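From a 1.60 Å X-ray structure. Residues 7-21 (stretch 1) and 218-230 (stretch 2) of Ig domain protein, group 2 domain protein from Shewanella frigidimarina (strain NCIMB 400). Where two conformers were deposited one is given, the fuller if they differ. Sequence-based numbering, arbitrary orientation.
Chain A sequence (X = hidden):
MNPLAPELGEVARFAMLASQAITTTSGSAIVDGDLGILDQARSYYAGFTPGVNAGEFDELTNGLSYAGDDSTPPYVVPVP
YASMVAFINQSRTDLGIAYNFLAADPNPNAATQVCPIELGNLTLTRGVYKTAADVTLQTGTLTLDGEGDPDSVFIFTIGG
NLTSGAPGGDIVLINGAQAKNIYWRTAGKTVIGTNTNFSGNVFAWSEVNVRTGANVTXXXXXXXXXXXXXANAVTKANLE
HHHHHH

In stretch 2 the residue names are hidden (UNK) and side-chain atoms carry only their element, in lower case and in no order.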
# COMPACT_ATOMS: atom_id res chain seq x y z
N GLU A 7 -11.18 -6.97 4.15
CA GLU A 7 -11.63 -7.25 2.80
C GLU A 7 -11.25 -6.07 1.91
O GLU A 7 -11.64 -4.93 2.19
CB GLU A 7 -13.15 -7.48 2.78
CG GLU A 7 -13.75 -7.59 1.39
CD GLU A 7 -13.23 -8.79 0.63
OE1 GLU A 7 -13.14 -9.88 1.23
OE2 GLU A 7 -12.90 -8.63 -0.57
N LEU A 8 -10.49 -6.34 0.85
CA LEU A 8 -10.09 -5.27 -0.06
C LEU A 8 -11.05 -5.08 -1.22
O LEU A 8 -11.05 -4.01 -1.84
CB LEU A 8 -8.68 -5.52 -0.62
CG LEU A 8 -7.55 -4.82 0.15
CD1 LEU A 8 -7.62 -5.16 1.63
CD2 LEU A 8 -6.17 -5.17 -0.44
N GLY A 9 -11.88 -6.07 -1.53
CA GLY A 9 -12.83 -5.88 -2.61
C GLY A 9 -12.10 -5.58 -3.90
O GLY A 9 -11.10 -6.23 -4.25
N GLU A 10 -12.59 -4.56 -4.61
CA GLU A 10 -12.04 -4.24 -5.92
C GLU A 10 -10.61 -3.74 -5.84
O GLU A 10 -9.86 -3.87 -6.82
CB GLU A 10 -12.92 -3.19 -6.60
CG GLU A 10 -12.57 -2.97 -8.07
CD GLU A 10 -12.88 -4.19 -8.91
OE1 GLU A 10 -13.93 -4.83 -8.66
OE2 GLU A 10 -12.09 -4.52 -9.81
N VAL A 11 -10.20 -3.15 -4.71
CA VAL A 11 -8.88 -2.52 -4.70
C VAL A 11 -7.75 -3.52 -4.49
O VAL A 11 -6.58 -3.11 -4.52
CB VAL A 11 -8.80 -1.38 -3.66
CG1 VAL A 11 -10.01 -0.44 -3.80
CG2 VAL A 11 -8.65 -1.90 -2.24
N ALA A 12 -8.06 -4.81 -4.30
CA ALA A 12 -7.01 -5.83 -4.30
C ALA A 12 -6.21 -5.82 -5.60
O ALA A 12 -5.05 -6.23 -5.61
CB ALA A 12 -7.63 -7.21 -4.08
N ARG A 13 -6.81 -5.35 -6.69
CA ARG A 13 -6.13 -5.35 -7.99
C ARG A 13 -5.01 -4.31 -8.07
O ARG A 13 -4.18 -4.39 -8.97
CB ARG A 13 -7.13 -5.06 -9.11
CG ARG A 13 -7.70 -3.65 -9.03
CD ARG A 13 -8.87 -3.48 -9.98
NE ARG A 13 -8.41 -3.66 -11.35
CZ ARG A 13 -9.11 -4.23 -12.32
NH1 ARG A 13 -10.34 -4.67 -12.09
NH2 ARG A 13 -8.57 -4.34 -13.53
N PHE A 14 -5.00 -3.33 -7.18
CA PHE A 14 -4.07 -2.21 -7.33
C PHE A 14 -2.76 -2.50 -6.61
O PHE A 14 -2.75 -2.98 -5.47
CB PHE A 14 -4.67 -0.92 -6.77
CG PHE A 14 -5.82 -0.40 -7.57
CD1 PHE A 14 -5.62 0.29 -8.76
CD2 PHE A 14 -7.13 -0.60 -7.12
CE1 PHE A 14 -6.70 0.78 -9.49
CE2 PHE A 14 -8.21 -0.12 -7.85
CZ PHE A 14 -8.00 0.57 -9.04
N ALA A 15 -1.65 -2.19 -7.30
CA ALA A 15 -0.38 -1.97 -6.62
C ALA A 15 -0.37 -0.61 -5.93
O ALA A 15 0.17 -0.47 -4.83
CB ALA A 15 0.77 -2.07 -7.64
N MET A 16 -0.95 0.40 -6.57
CA MET A 16 -0.98 1.75 -6.02
C MET A 16 -2.31 2.40 -6.35
O MET A 16 -2.81 2.28 -7.48
CB MET A 16 0.17 2.60 -6.56
CG MET A 16 1.53 1.98 -6.35
SD MET A 16 2.90 3.04 -6.86
CE MET A 16 2.48 3.44 -8.54
N LEU A 17 -2.86 3.10 -5.38
CA LEU A 17 -4.17 3.74 -5.54
C LEU A 17 -4.21 4.98 -4.67
O LEU A 17 -3.90 4.90 -3.48
CB LEU A 17 -5.30 2.78 -5.17
CG LEU A 17 -6.74 3.27 -5.25
CD1 LEU A 17 -7.18 3.46 -6.70
CD2 LEU A 17 -7.69 2.31 -4.53
N ALA A 18 -4.61 6.11 -5.25
CA ALA A 18 -4.64 7.36 -4.51
C ALA A 18 -5.87 8.16 -4.90
O ALA A 18 -6.43 8.00 -5.98
CB ALA A 18 -3.37 8.19 -4.75
N SER A 19 -6.29 9.04 -3.98
CA SER A 19 -7.37 9.97 -4.27
C SER A 19 -6.95 11.02 -5.30
O SER A 19 -7.68 11.29 -6.26
CB SER A 19 -7.83 10.65 -2.98
OG SER A 19 -8.68 11.75 -3.26
N GLN A 20 -5.78 11.63 -5.12
CA GLN A 20 -5.44 12.86 -5.84
C GLN A 20 -4.41 12.67 -6.94
O GLN A 20 -4.57 13.21 -8.04
CB GLN A 20 -4.93 13.93 -4.87
CG GLN A 20 -5.97 14.44 -3.89
CD GLN A 20 -7.13 15.10 -4.59
OE1 GLN A 20 -6.96 16.12 -5.25
NE2 GLN A 20 -8.32 14.52 -4.42
N ALA A 21 -3.35 11.92 -6.67
CA ALA A 21 -2.25 11.85 -7.63
C ALA A 21 -1.36 10.65 -7.32
O ALA A 21 -1.25 10.22 -6.17
CB ALA A 21 -1.40 13.13 -7.62
N UNK A 218 3.98 -5.26 -1.78
CA UNK A 218 2.74 -5.05 -1.07
C UNK A 218 1.79 -4.20 -1.88
O UNK A 218 1.57 -4.50 -3.05
N UNK A 219 1.24 -3.16 -1.27
CA UNK A 219 0.36 -2.22 -1.95
C UNK A 219 0.51 -0.85 -1.30
O UNK A 219 0.80 -0.76 -0.11
c UNK A 219 -1.11 -2.66 -1.87
n UNK A 219 -2.69 -6.85 -1.62
n UNK A 219 -3.65 -7.64 -3.55
c UNK A 219 -3.23 -6.62 -2.81
c UNK A 219 -1.48 -3.91 -2.64
n UNK A 219 -3.38 -5.37 -3.25
c UNK A 219 -2.97 -4.19 -2.50
N UNK A 220 0.28 0.21 -2.07
CA UNK A 220 0.39 1.58 -1.57
C UNK A 220 -0.91 2.34 -1.83
O UNK A 220 -1.22 2.65 -2.98
c UNK A 220 3.29 1.55 -0.53
c UNK A 220 2.92 1.58 -2.02
c UNK A 220 1.57 2.30 -2.22
c UNK A 220 4.01 2.23 -2.85
N UNK A 221 -1.65 2.65 -0.76
CA UNK A 221 -2.92 3.36 -0.84
C UNK A 221 -2.81 4.69 -0.11
O UNK A 221 -2.39 4.73 1.05
c UNK A 221 -4.07 2.56 -0.20
c UNK A 221 -4.23 -1.17 -0.92
c UNK A 221 -4.97 -1.20 -2.08
c UNK A 221 -4.37 1.24 -0.87
c UNK A 221 -3.95 0.05 -0.31
c UNK A 221 -5.41 -0.01 -2.64
c UNK A 221 -5.12 1.20 -2.03
N UNK A 222 -3.23 5.78 -0.77
CA UNK A 222 -3.38 7.08 -0.13
C UNK A 222 -4.86 7.44 -0.21
O UNK A 222 -5.38 7.73 -1.29
c UNK A 222 -2.50 8.13 -0.80
N UNK A 223 -5.55 7.41 0.93
CA UNK A 223 -7.01 7.50 0.91
C UNK A 223 -7.47 8.88 0.46
O UNK A 223 -8.44 9.00 -0.30
c UNK A 223 -9.12 7.28 2.26
c UNK A 223 -7.21 5.70 2.66
c UNK A 223 -7.60 7.13 2.28
N UNK A 224 -6.81 9.95 0.92
CA UNK A 224 -7.27 11.30 0.61
C UNK A 224 -6.27 12.14 -0.17
O UNK A 224 -6.65 13.23 -0.62
o UNK A 224 -6.49 12.34 2.68
c UNK A 224 -7.66 12.08 1.88
c UNK A 224 -8.68 11.30 2.69
N UNK A 225 -5.03 11.70 -0.35
CA UNK A 225 -4.11 12.52 -1.12
C UNK A 225 -3.37 11.69 -2.15
O UNK A 225 -3.98 11.21 -3.11
c UNK A 225 -2.40 14.39 -0.92
c UNK A 225 -3.14 13.27 -0.20
o UNK A 225 -2.81 14.75 -2.05
o UNK A 225 -1.40 14.89 -0.37
N UNK A 226 -2.06 11.47 -1.97
CA UNK A 226 -1.23 11.06 -3.09
C UNK A 226 -0.26 9.95 -2.70
O UNK A 226 0.13 9.80 -1.54
c UNK A 226 0.58 12.80 -2.65
n UNK A 226 2.14 14.63 -2.33
c UNK A 226 1.37 13.97 -3.19
c UNK A 226 -0.42 12.24 -3.65
o UNK A 226 1.26 14.30 -4.38
N UNK A 227 0.18 9.20 -3.71
CA UNK A 227 1.30 8.29 -3.57
C UNK A 227 2.44 8.84 -4.42
O UNK A 227 2.26 9.06 -5.63
c UNK A 227 -0.20 6.29 -3.18
c UNK A 227 2.19 5.97 -3.87
c UNK A 227 0.96 6.86 -4.00
N UNK A 228 3.60 9.05 -3.82
CA UNK A 228 4.76 9.52 -4.58
C UNK A 228 5.87 8.49 -4.50
O UNK A 228 6.13 7.92 -3.44
o UNK A 228 5.89 10.75 -2.79
c UNK A 228 4.12 11.88 -4.00
c UNK A 228 5.27 10.89 -4.08
N UNK A 229 6.50 8.25 -5.65
CA UNK A 229 7.65 7.37 -5.79
C UNK A 229 8.88 8.15 -6.20
O UNK A 229 8.80 9.16 -6.91
c UNK A 229 6.32 4.32 -7.82
c UNK A 229 7.41 6.30 -6.86
c UNK A 229 6.19 5.40 -6.76
c UNK A 229 6.11 4.80 -5.35
N UNK A 230 10.03 7.66 -5.77
CA UNK A 230 11.34 8.17 -6.19
C UNK A 230 12.17 6.93 -6.55
O UNK A 230 12.80 6.33 -5.67
o UNK A 230 13.74 9.42 -6.66
c UNK A 230 11.96 9.02 -5.09
c UNK A 230 13.28 9.65 -5.51
o UNK A 230 13.85 10.40 -4.69

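Position 218 has no side-chain atoms, and its phi of 155° with psi of -130° would jam a CB against the preceding carbonyl oxygen. It is Gly218, suited to the corner the chain turns here.

Position 219 carries three carbons, a nitrogen, then a carbon bearing two more nitrogens: Arg219. Its extended chain reaches the 3-10 segment, where NE and NH2 both donate to the carbonyl Ala12 O, at 3.0 and 2.9 Å. Leu8 CD2 covers one face of the guanidinium, so a buried charge is both bonded and packed.

Position 220 has four carbons, forked at the second, which makes it Leu220. Its CB lies 4.1 Å from Met16 CG on the same face of the sheet, an apolar pairing suited to a buried strand.

At 221 one carbon leads to a ring of six carbons with no heteroatom: Phe221. The flat ring fills the space beside Leu17, with CD1 3.5 Å from Leu17 CB, and CZ comes within 3.7 Å of Val11 CG2. Val11 O lies at the ring edge.

Position 222 has a single carbon, hence Ala222. Its CB is 4.0 Å from Ala18 CB, two small residues paired in register.

Position 223 shows one carbon carrying two more, pointing away from stretch 1: Val223. Its contact is through the backbone, Val223 O lying 3.2 Å from Ser19 CB.

Position 224 has a carbon bearing one oxygen and one carbon. The branch settles Thr224, whose OG1 is hydrogen-bonded elsewhere in the structure.

At 225 two carbons end in two oxygens, giving Asp225. OD1 is 3.6 Å from Gln20 CB, while the backbone O accepts from Gln20 N at 2.7 Å.

Position 226 has three carbons, the last bearing two further atoms, one oxygen and one nitrogen: Gln226. Its CB sits 4.2 Å from Ala21 CB, and its partly exposed amide suits a polar end.

Position 227, one carbon carrying two, is Val227. It points toward stretch 1, with CG2 4.0 Å from Ala18 CB and CG1 4.2 Å from Met16 SD.

Position 228, a carbon with one oxygen and one carbon, is Thr228, directed away and partly exposed.

Position 229 has four carbons forked at the second: Leu229, whose CD1 meets Met16 SD at 3.8 Å.

Position 230, two carbons ending in two oxygens, is Asp230, out of reach.

The contact is a parallel strand pairing: Leu220 N to Ala15 O (2.8 Å), Leu17 N to Leu220 O (2.9 Å) and Ala222 N to Leu17 O (2.9 Å). Apolar side chains pack on both faces, and Arg219 anchors the preceding turn.

Stretch 2, residues 218-230: GRLFAVTDQVTLD
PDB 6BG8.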